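Local structure of RNA-dependent RNA polymerase (Toscana virus, 6QW0) at residues 22-27 with 184-189; 168-173 with 191-196; 16-21 with 176-181. The protein probably cleaves capped host RNA with its manganese-binding N-terminal endonuclease domain, supplying primers for viral transcription by cap snatching. All coordinates share one frame; numbering follows the deposited sequence.

Contact 1. Residues 22-27 with 184-189; sequences RRYESS and EEVNEI. With SO4 (sulfate ion), chain E.
V186 CG2 presses on the root of the Y24 ring, 3.6 Å from Y24 CB and scarcely farther from CG and CD1. This is the tight side of the contact, where two buried side chains cross obliquely. The first torsion of Y24 (chi1 -64°) sets CG beside the backbone N, where it meets V186 CG2. The second methyl, V186 CG1, lies 4.0 Å from E25 O. The phenol end is fixed from outside the pair: Y24 OH bonds to L179 O and L181 N, and it sits 3.1 Å above the plane of the R22 guanidinium, over its centre. Within the PD-(D/E)XK-type nuclease fold, this joins strand 22-25, the antiparallel neighbour of strand 174-177, to the first turns of helix 183-203. Beyond the strand the packing gives way to polar links. The amide of N187 spans S27 with both of its ends: OD1 receives S27 N at 2.8 Å in a nearly straight bond (167°), while ND2 donates to S27 OG at 3.0 Å, with that oxygen close to the amide plane. One accepted and one donated bond to the same residue thus fix the rotation of the amide. A water lies 3.0 Å from S27 OG and also near E25 O and N187 OD1. On the more open side, S26 OG donates to sulfate O4 (chain E) at 2.7 Å, an anion that the backbone nitrogens of I28 and Y29 also hold.

Contact 2. Residues 168-173 with 191-196; sequences IAVHFN and FRFRLA. With SO4 (sulfate ion), chain E; SO4 (sulfate ion), chain F.
R194 and F172 carry the polar half of this contact, and they meet twice over. Side-on, the guanidinium directs two N-H groups at one atom: NE lies 2.8 Å from F172 O and NH2 2.9 Å, both bonds falling in the guanidinium plane, with NE also in the plane of the carbonyl. NH2 donates in addition to sulfate O2 (chain E) at 2.9 Å, and NH1 makes a weak bond to the same oxygen. N173 ND2 has its own weak bond, to O1 of the sulfate of chain F.

The second meeting is a stack. The guanidinium lies flat on the F172 ring, the planes 19° apart and the centres 4.2 Å from each other, an off-centre cation-pi contact in which NE stands above the middle of the ring. R194 CG covers the same ring by a CH-pi contact, so the aliphatic stem and the charged end share one face. The phenyl reaches this position with CG anti to the backbone N (chi1 -169°).

The apolar part lies deeper. V170 CG1 sits over the face of F193, 3.9 Å from its centroid, and V170 CG2 touches CD2 of that ring at 3.7 Å, while the ring edge meets the backbone N of F172. T82 and T131 border the same patch. On the opposite side of strand 163-171, A169 and H171 pack on helix 136-157; a central sheet with helices on both sides is the alpha/beta architecture of PD-(D/E)XK-type nucleases.

Contact 3. Residues 16-21 with 176-181; sequences LTIHPL and VSNLDL
The backbones of L21 and N178 approach to 4.1 Å between CA atoms, residues 18-21 running roughly antiparallel to 176-178, at 149°. N178 does most of the work. Its ND2 donates to H19 O at 2.9 Å; the oxygen lies nearly in the amide plane, whereas the donor is tilted 31° from the plane of the carbonyl. CG stands between the backbone N and the carbonyl carbon (chi1 54°), on the side of H19 O. CB itself lies against two carbonyl oxygens, 3.0 Å from H19 O and 3.1 Å from P20 O, and the CA of N178 makes a CH...O contact with P20 O.

The same amide also reaches strand 163-171, OD1 accepting from I167 N and ND2 donating to L165 O, so that this buried group is satisfied at both ends. Here strand 163-171 changes partner on one side within the mixed sheet: antiparallel strand 174-177 ends and the short parallel strand 16-17 pairs farther along, with N178 bridging the junction. S177 OG accepts from L179 N in an ST turn as the chain leaves the strand, and is also hydrogen-bonded to I167 O.

Carbon packing lies beside these bonds. L21 CD2 rests on the backbone, 3.8 Å from N178 N; the apolar pair is L21 CB with V176 CG1, at 4.1 Å. Both residues continue onto helix 136-157, L21 against A143 and R144, V176 against A139. H19 touches N178 through CB, while its imidazole leads away to the ring of Y166, nearly parallel to it. A water donates to P20 O at 2.7 Å and to N178 O at 2.8 Å, tying the two backbones together.

In the fold
Contacts 1 and 2 lie side by side, about 9 Å between centres, and share helix 183-203 and the sulfate of chain E; S26 N bonds to N173 O at 3.0 Å, and I189 packs on V170. Contact 3 joins them through the sheet: R22 N reaches S177 O at 2.8 Å, tying it to contact 1, and A169 O accepts from V176 N at 2.8 Å, tying it to contact 2. None of the three supplies a metal ligand. Manganese is bound by H79, D114, E128 and F129; a bound manganese(III) ion lies about 10 Å from the side chain of V170, and one lies about 12 Å from that of S177. E128 and F129 belong to strand 124-131, which neighbours 163-171.

Contact 1. Residues 22-27 with 184-189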
loop_
_atom_site.group_PDB
_atom_site.type_symbol
_atom_site.label_atom_id
_atom_site.label_comp_id
_atom_site.label_asym_id
_atom_site.label_seq_id
_atom_site.Cartn_x
_atom_site.Cartn_y
_atom_site.Cartn_z
ATOM N N ARG A 22 -5.199 -12.138 6.318
ATOM C CA ARG A 22 -4.832 -12.466 7.687
ATOM C C ARG A 22 -4.919 -11.215 8.549
ATOM O O ARG A 22 -4.680 -10.093 8.082
ATOM C CB ARG A 22 -3.408 -13.036 7.753
ATOM C CG ARG A 22 -3.232 -14.338 6.942
ATOM C CD ARG A 22 -1.763 -14.719 6.782
ATOM N NE ARG A 22 -1.049 -14.600 8.050
ATOM C CZ ARG A 22 0.252 -14.820 8.209
ATOM N NH1 ARG A 22 1.003 -15.187 7.178
ATOM N NH2 ARG A 22 0.803 -14.667 9.407
ATOM N N ARG A 23 -5.215 -11.420 9.830
ATOM C CA ARG A 23 -5.215 -10.327 10.794
ATOM C C ARG A 23 -3.903 -10.317 11.563
ATOM O O ARG A 23 -3.445 -11.358 12.048
ATOM C CB ARG A 23 -6.393 -10.436 11.762
ATOM C CG ARG A 23 -7.743 -10.495 11.073
ATOM C CD ARG A 23 -8.857 -9.990 11.973
ATOM N NE ARG A 23 -10.100 -9.827 11.224
ATOM C CZ ARG A 23 -11.195 -9.261 11.715
ATOM N NH1 ARG A 23 -11.206 -8.803 12.966
ATOM N NH2 ARG A 23 -12.274 -9.159 10.957
ATOM N N TYR A 24 -3.304 -9.136 11.668
ATOM C CA TYR A 24 -2.051 -8.925 12.373
ATOM C C TYR A 24 -2.273 -7.870 13.442
ATOM O O TYR A 24 -2.943 -6.869 13.192
ATOM C CB TYR A 24 -0.954 -8.420 11.442
ATOM C CG TYR A 24 -0.533 -9.354 10.335
ATOM C CD1 TYR A 24 0.482 -10.265 10.534
ATOM C CD2 TYR A 24 -1.115 -9.277 9.080
ATOM C CE1 TYR A 24 0.913 -11.096 9.524
ATOM C CE2 TYR A 24 -0.697 -10.122 8.055
ATOM C CZ TYR A 24 0.324 -11.019 8.295
ATOM O OH TYR A 24 0.784 -11.860 7.308
ATOM N N GLU A 25 -1.723 -8.092 14.629
ATOM C CA GLU A 25 -1.796 -7.092 15.686
ATOM C C GLU A 25 -0.453 -6.394 15.817
ATOM O O GLU A 25 0.599 -7.036 15.739
ATOM C CB GLU A 25 -2.190 -7.733 17.021
ATOM C CG GLU A 25 -3.652 -8.173 17.092
ATOM C CD GLU A 25 -3.931 -9.440 16.295
ATOM O OE1 GLU A 25 -4.933 -9.471 15.546
ATOM O OE2 GLU A 25 -3.147 -10.408 16.415
ATOM N N SER A 26 -0.487 -5.078 16.022
ATOM C CA SER A 26 0.749 -4.356 16.283
ATOM C C SER A 26 1.279 -4.696 17.677
ATOM O O SER A 26 0.555 -5.179 18.554
ATOM C CB SER A 26 0.551 -2.843 16.144
ATOM O OG SER A 26 -0.550 -2.374 16.900
ATOM N N SER A 27 2.568 -4.447 17.859
ATOM C CA SER A 27 3.261 -4.700 19.119
ATOM C C SER A 27 4.260 -3.577 19.352
ATOM O O SER A 27 5.439 -3.795 19.636
ATOM C CB SER A 27 3.934 -6.071 19.103
ATOM O OG SER A 27 4.927 -6.136 18.088
ATOM N N GLU A 184 7.792 -6.739 12.755
ATOM C CA GLU A 184 8.403 -5.436 12.514
ATOM C C GLU A 184 7.787 -4.738 11.306
ATOM O O GLU A 184 7.657 -3.509 11.302
ATOM C CB GLU A 184 9.913 -5.601 12.337
ATOM C CG GLU A 184 10.634 -4.397 11.757
ATOM C CD GLU A 184 12.119 -4.653 11.553
ATOM O OE1 GLU A 184 12.515 -5.835 11.452
ATOM O OE2 GLU A 184 12.893 -3.672 11.506
ATOM N N GLU A 185 7.400 -5.495 10.275
ATOM C CA GLU A 185 6.770 -4.872 9.118
ATOM C C GLU A 185 5.374 -4.363 9.457
ATOM O O GLU A 185 4.976 -3.284 9.002
ATOM C CB GLU A 185 6.721 -5.867 7.948
ATOM C CG GLU A 185 8.087 -6.109 7.311
ATOM C CD GLU A 185 8.174 -7.391 6.493
ATOM O OE1 GLU A 185 7.259 -8.232 6.568
ATOM O OE2 GLU A 185 9.175 -7.549 5.765
ATOM N N VAL A 186 4.610 -5.139 10.233
ATOM C CA VAL A 186 3.305 -4.685 10.714
ATOM C C VAL A 186 3.464 -3.420 11.544
ATOM O O VAL A 186 2.738 -2.436 11.359
ATOM C CB VAL A 186 2.626 -5.796 11.535
ATOM C CG1 VAL A 186 1.380 -5.271 12.265
ATOM C CG2 VAL A 186 2.286 -6.998 10.641
ATOM N N ASN A 187 4.426 -3.438 12.466
ATOM C CA ASN A 187 4.653 -2.293 13.345
ATOM C C ASN A 187 5.039 -1.036 12.571
ATOM O O ASN A 187 4.663 0.074 12.962
ATOM C CB ASN A 187 5.728 -2.638 14.375
ATOM C CG ASN A 187 5.209 -3.538 15.476
ATOM O OD1 ASN A 187 4.003 -3.765 15.600
ATOM N ND2 ASN A 187 6.124 -4.048 16.294
ATOM N N GLU A 188 5.814 -1.170 11.487
ATOM C CA GLU A 188 6.205 0.028 10.741
ATOM C C GLU A 188 4.999 0.671 10.066
ATOM O O GLU A 188 4.829 1.892 10.108
ATOM C CB GLU A 188 7.290 -0.312 9.715
ATOM C CG GLU A 188 8.004 0.919 9.140
ATOM C CD GLU A 188 8.942 1.582 10.147
ATOM O OE1 GLU A 188 9.211 0.975 11.205
ATOM O OE2 GLU A 188 9.384 2.711 9.879
ATOM N N ILE A 189 4.128 -0.144 9.463
ATOM C CA ILE A 189 2.907 0.382 8.865
ATOM C C ILE A 189 2.036 1.060 9.921
ATOM O O ILE A 189 1.579 2.194 9.739
ATOM C CB ILE A 189 2.153 -0.745 8.136
ATOM C CG1 ILE A 189 2.967 -1.194 6.908
ATOM C CG2 ILE A 189 0.755 -0.292 7.732
ATOM C CD1 ILE A 189 2.701 -2.645 6.491
HETATM S S SO4 E . 0.384 -1.837 20.457
HETATM O O1 SO4 E . 1.503 -2.091 21.351
HETATM O O2 SO4 E . -0.194 -0.526 20.740
HETATM O O3 SO4 E . -0.628 -2.878 20.644
HETATM O O4 SO4 E . 0.880 -1.867 19.089
HETATM O O HOH W 1 3.713 -6.878 15.437
#

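Contact 2. Residues 168-173 with 191-196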
loop_
_atom_site.group_PDB
_atom_site.type_symbol
_atom_site.label_atom_id
_atom_site.label_comp_id
_atom_site.label_asym_id
_atom_site.label_seq_id
_atom_site.Cartn_x
_atom_site.Cartn_y
_atom_site.Cartn_z
ATOM N N ILE A 168 -3.169 -4.394 1.675
ATOM C CA ILE A 168 -2.786 -4.040 3.045
ATOM C C ILE A 168 -3.785 -3.009 3.561
ATOM O O ILE A 168 -3.863 -1.900 3.016
ATOM C CB ILE A 168 -1.355 -3.472 3.142
ATOM C CG1 ILE A 168 -0.354 -4.364 2.403
ATOM C CG2 ILE A 168 -0.953 -3.331 4.600
ATOM C CD1 ILE A 168 1.062 -3.779 2.369
ATOM N N ALA A 169 -4.522 -3.359 4.622
ATOM C CA ALA A 169 -5.462 -2.447 5.280
ATOM C C ALA A 169 -4.988 -2.175 6.704
ATOM O O ALA A 169 -4.894 -3.105 7.510
ATOM C CB ALA A 169 -6.874 -3.039 5.309
ATOM N N VAL A 170 -4.685 -0.900 7.025
ATOM C CA VAL A 170 -4.149 -0.555 8.342
ATOM C C VAL A 170 -5.255 0.022 9.218
ATOM O O VAL A 170 -6.143 0.734 8.738
ATOM C CB VAL A 170 -2.964 0.431 8.226
ATOM C CG1 VAL A 170 -3.423 1.750 7.639
ATOM C CG2 VAL A 170 -2.296 0.634 9.588
ATOM N N HIS A 171 -5.213 -0.318 10.507
ATOM C CA HIS A 171 -6.001 0.345 11.537
ATOM C C HIS A 171 -5.071 0.690 12.699
ATOM O O HIS A 171 -3.881 0.364 12.693
ATOM C CB HIS A 171 -7.198 -0.519 11.970
ATOM C CG HIS A 171 -6.821 -1.851 12.537
ATOM N ND1 HIS A 171 -6.760 -2.094 13.894
ATOM C CD2 HIS A 171 -6.500 -3.022 11.931
ATOM C CE1 HIS A 171 -6.405 -3.350 14.100
ATOM N NE2 HIS A 171 -6.244 -3.935 12.924
ATOM N N PHE A 172 -5.616 1.365 13.719
ATOM C CA PHE A 172 -4.768 1.885 14.785
ATOM C C PHE A 172 -3.997 0.784 15.504
ATOM O O PHE A 172 -2.894 1.026 16.009
ATOM C CB PHE A 172 -5.618 2.677 15.782
ATOM C CG PHE A 172 -4.799 3.466 16.777
ATOM C CD1 PHE A 172 -4.396 4.758 16.482
ATOM C CD2 PHE A 172 -4.426 2.909 17.995
ATOM C CE1 PHE A 172 -3.639 5.492 17.388
ATOM C CE2 PHE A 172 -3.665 3.635 18.909
ATOM C CZ PHE A 172 -3.267 4.926 18.595
ATOM N N ASN A 173 -4.541 -0.437 15.544
ATOM C CA ASN A 173 -3.932 -1.515 16.313
ATOM C C ASN A 173 -3.478 -2.692 15.454
ATOM O O ASN A 173 -3.235 -3.770 15.985
ATOM C CB ASN A 173 -4.900 -2.003 17.393
ATOM C CG ASN A 173 -5.123 -0.969 18.477
ATOM O OD1 ASN A 173 -4.176 -0.488 19.083
ATOM N ND2 ASN A 173 -6.378 -0.617 18.709
ATOM N N PHE A 191 2.870 2.124 12.971
ATOM C CA PHE A 191 3.557 3.290 13.535
ATOM C C PHE A 191 3.423 4.515 12.627
ATOM O O PHE A 191 3.137 5.626 13.090
ATOM C CB PHE A 191 5.024 2.942 13.776
ATOM C CG PHE A 191 5.782 3.988 14.546
ATOM C CD1 PHE A 191 6.405 5.035 13.883
ATOM C CD2 PHE A 191 5.884 3.919 15.927
ATOM C CE1 PHE A 191 7.116 6.000 14.574
ATOM C CE2 PHE A 191 6.596 4.886 16.631
ATOM C CZ PHE A 191 7.212 5.921 15.959
ATOM N N ARG A 192 3.645 4.336 11.322
ATOM C CA ARG A 192 3.520 5.451 10.388
ATOM C C ARG A 192 2.079 5.944 10.289
ATOM O O ARG A 192 1.845 7.151 10.134
ATOM C CB ARG A 192 4.039 5.033 9.001
ATOM C CG ARG A 192 5.548 4.767 8.960
ATOM C CD ARG A 192 6.032 4.397 7.524
ATOM N NE ARG A 192 5.798 5.476 6.568
ATOM C CZ ARG A 192 6.748 6.242 6.038
ATOM N NH1 ARG A 192 8.027 6.052 6.354
ATOM N NH2 ARG A 192 6.419 7.210 5.197
ATOM N N PHE A 193 1.102 5.023 10.354
ATOM C CA PHE A 193 -0.307 5.412 10.308
ATOM C C PHE A 193 -0.671 6.260 11.520
ATOM O O PHE A 193 -1.338 7.291 11.384
ATOM C CB PHE A 193 -1.202 4.165 10.226
ATOM C CG PHE A 193 -2.681 4.453 10.153
ATOM C CD1 PHE A 193 -3.203 5.296 9.177
ATOM C CD2 PHE A 193 -3.562 3.836 11.037
ATOM C CE1 PHE A 193 -4.566 5.540 9.099
ATOM C CE2 PHE A 193 -4.933 4.071 10.955
ATOM C CZ PHE A 193 -5.435 4.917 9.992
ATOM N N ARG A 194 -0.221 5.847 12.704
ATOM C CA ARG A 194 -0.541 6.599 13.915
ATOM C C ARG A 194 0.030 8.006 13.844
ATOM O O ARG A 194 -0.642 8.982 14.205
ATOM C CB ARG A 194 -0.007 5.867 15.139
ATOM C CG ARG A 194 -0.715 4.547 15.420
ATOM C CD ARG A 194 -0.086 3.870 16.613
ATOM N NE ARG A 194 -0.825 2.684 17.025
ATOM C CZ ARG A 194 -0.534 1.973 18.109
ATOM N NH1 ARG A 194 0.483 2.332 18.891
ATOM N NH2 ARG A 194 -1.257 0.904 18.411
ATOM N N LEU A 195 1.264 8.131 13.362
ATOM C CA LEU A 195 1.874 9.448 13.238
ATOM C C LEU A 195 1.157 10.280 12.185
ATOM O O LEU A 195 0.952 11.487 12.364
ATOM C CB LEU A 195 3.358 9.299 12.902
ATOM C CG LEU A 195 4.095 10.620 12.712
ATOM C CD1 LEU A 195 4.034 11.447 14.005
ATOM C CD2 LEU A 195 5.533 10.359 12.301
ATOM N N ALA A 196 0.756 9.642 11.079
ATOM C CA ALA A 196 0.027 10.350 10.034
ATOM C C ALA A 196 -1.297 10.890 10.551
ATOM O O ALA A 196 -1.700 12.003 10.191
ATOM C CB ALA A 196 -0.191 9.433 8.834
HETATM S S SO4 E . 0.384 -1.837 20.457
HETATM O O1 SO4 E . 1.503 -2.091 21.351
HETATM O O2 SO4 E . -0.194 -0.526 20.740
HETATM O O3 SO4 E . -0.628 -2.878 20.644
HETATM O O4 SO4 E . 0.880 -1.867 19.089
HETATM S S SO4 F . -9.415 -3.792 17.821
HETATM O O1 SO4 F . -8.830 -2.503 17.457
HETATM O O2 SO4 F . -8.347 -4.734 18.140
HETATM O O3 SO4 F . -10.199 -4.304 16.705
HETATM O O4 SO4 F . -10.284 -3.608 18.981
#

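Contact 3. Residues 16-21 with 176-181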
loop_
_atom_site.group_PDB
_atom_site.type_symbol
_atom_site.label_atom_id
_atom_site.label_comp_id
_atom_site.label_asym_id
_atom_site.label_seq_id
_atom_site.Cartn_x
_atom_site.Cartn_y
_atom_site.Cartn_z
ATOM N N LEU A 16 -5.926 -15.678 -11.921
ATOM C CA LEU A 16 -5.841 -14.769 -10.782
ATOM C C LEU A 16 -5.664 -15.563 -9.488
ATOM O O LEU A 16 -6.448 -16.474 -9.208
ATOM C CB LEU A 16 -7.105 -13.916 -10.702
ATOM C CG LEU A 16 -7.253 -13.006 -9.473
ATOM C CD1 LEU A 16 -6.107 -12.017 -9.433
ATOM C CD2 LEU A 16 -8.607 -12.281 -9.512
ATOM N N THR A 17 -4.635 -15.216 -8.714
ATOM C CA THR A 17 -4.400 -15.794 -7.385
ATOM C C THR A 17 -4.710 -14.744 -6.330
ATOM O O THR A 17 -4.222 -13.611 -6.412
ATOM C CB THR A 17 -2.958 -16.274 -7.243
ATOM O OG1 THR A 17 -2.671 -17.274 -8.224
ATOM C CG2 THR A 17 -2.686 -16.851 -5.845
ATOM N N ILE A 18 -5.539 -15.109 -5.346
ATOM C CA ILE A 18 -5.750 -14.255 -4.174
ATOM C C ILE A 18 -5.414 -15.079 -2.937
ATOM O O ILE A 18 -6.110 -16.055 -2.631
ATOM C CB ILE A 18 -7.179 -13.695 -4.098
ATOM C CG1 ILE A 18 -7.616 -13.124 -5.454
ATOM C CG2 ILE A 18 -7.234 -12.583 -3.021
ATOM C CD1 ILE A 18 -9.047 -12.616 -5.464
ATOM N N HIS A 19 -4.340 -14.696 -2.236
ATOM C CA HIS A 19 -4.004 -15.358 -0.983
ATOM C C HIS A 19 -4.958 -14.871 0.107
ATOM O O HIS A 19 -5.495 -13.768 0.013
ATOM C CB HIS A 19 -2.551 -15.069 -0.586
ATOM C CG HIS A 19 -1.546 -15.708 -1.492
ATOM N ND1 HIS A 19 -0.974 -16.934 -1.228
ATOM C CD2 HIS A 19 -1.028 -15.297 -2.674
ATOM C CE1 HIS A 19 -0.145 -17.251 -2.208
ATOM N NE2 HIS A 19 -0.157 -16.271 -3.095
ATOM N N PRO A 20 -5.227 -15.698 1.121
ATOM C CA PRO A 20 -6.236 -15.329 2.133
ATOM C C PRO A 20 -5.776 -14.166 3.001
ATOM O O PRO A 20 -4.602 -14.058 3.351
ATOM C CB PRO A 20 -6.402 -16.612 2.964
ATOM C CG PRO A 20 -5.150 -17.407 2.695
ATOM C CD PRO A 20 -4.714 -17.064 1.294
ATOM N N LEU A 21 -6.723 -13.288 3.337
ATOM C CA LEU A 21 -6.447 -12.190 4.256
ATOM C C LEU A 21 -6.196 -12.720 5.659
ATOM O O LEU A 21 -6.879 -13.634 6.129
ATOM C CB LEU A 21 -7.610 -11.201 4.280
ATOM C CG LEU A 21 -7.885 -10.415 2.991
ATOM C CD1 LEU A 21 -9.247 -9.764 3.088
ATOM C CD2 LEU A 21 -6.788 -9.371 2.672
ATOM N N VAL A 176 -4.723 -5.765 8.336
ATOM C CA VAL A 176 -5.313 -6.910 7.650
ATOM C C VAL A 176 -4.665 -6.984 6.276
ATOM O O VAL A 176 -4.733 -6.023 5.503
ATOM C CB VAL A 176 -6.837 -6.791 7.541
ATOM C CG1 VAL A 176 -7.399 -7.987 6.779
ATOM C CG2 VAL A 176 -7.443 -6.718 8.942
ATOM N N SER A 177 -4.026 -8.116 5.980
ATOM C CA SER A 177 -3.284 -8.233 4.724
ATOM C C SER A 177 -3.182 -9.699 4.341
ATOM O O SER A 177 -3.148 -10.575 5.206
ATOM C CB SER A 177 -1.871 -7.639 4.849
ATOM O OG SER A 177 -1.184 -7.688 3.598
ATOM N N ASN A 178 -3.086 -9.964 3.036
ATOM C CA ASN A 178 -2.759 -11.312 2.594
ATOM C C ASN A 178 -1.285 -11.457 2.217
ATOM O O ASN A 178 -0.874 -12.528 1.754
ATOM C CB ASN A 178 -3.692 -11.773 1.448
ATOM C CG ASN A 178 -3.742 -10.822 0.267
ATOM O OD1 ASN A 178 -3.235 -9.706 0.311
ATOM N ND2 ASN A 178 -4.390 -11.271 -0.807
ATOM N N LEU A 179 -0.471 -10.432 2.456
ATOM C CA LEU A 179 0.965 -10.654 2.488
ATOM C C LEU A 179 1.338 -11.384 3.777
ATOM O O LEU A 179 0.578 -11.408 4.751
ATOM C CB LEU A 179 1.726 -9.327 2.387
ATOM C CG LEU A 179 1.616 -8.587 1.053
ATOM C CD1 LEU A 179 2.051 -7.123 1.232
ATOM C CD2 LEU A 179 2.460 -9.279 -0.013
ATOM N N ASP A 180 2.529 -11.983 3.781
ATOM C CA ASP A 180 3.077 -12.674 4.950
ATOM C C ASP A 180 4.061 -11.724 5.634
ATOM O O ASP A 180 5.236 -11.665 5.283
ATOM C CB ASP A 180 3.743 -13.976 4.517
ATOM C CG ASP A 180 4.326 -14.759 5.677
ATOM O OD1 ASP A 180 3.915 -14.542 6.839
ATOM O OD2 ASP A 180 5.213 -15.596 5.417
ATOM N N LEU A 181 3.574 -10.973 6.620
ATOM C CA LEU A 181 4.322 -9.849 7.183
ATOM C C LEU A 181 4.953 -10.221 8.517
ATOM O O LEU A 181 4.358 -10.948 9.314
ATOM C CB LEU A 181 3.402 -8.644 7.387
ATOM C CG LEU A 181 2.694 -8.096 6.146
ATOM C CD1 LEU A 181 1.659 -7.066 6.540
ATOM C CD2 LEU A 181 3.685 -7.495 5.147
HETATM O O HOH W 2 -2.049 -14.774 2.950
#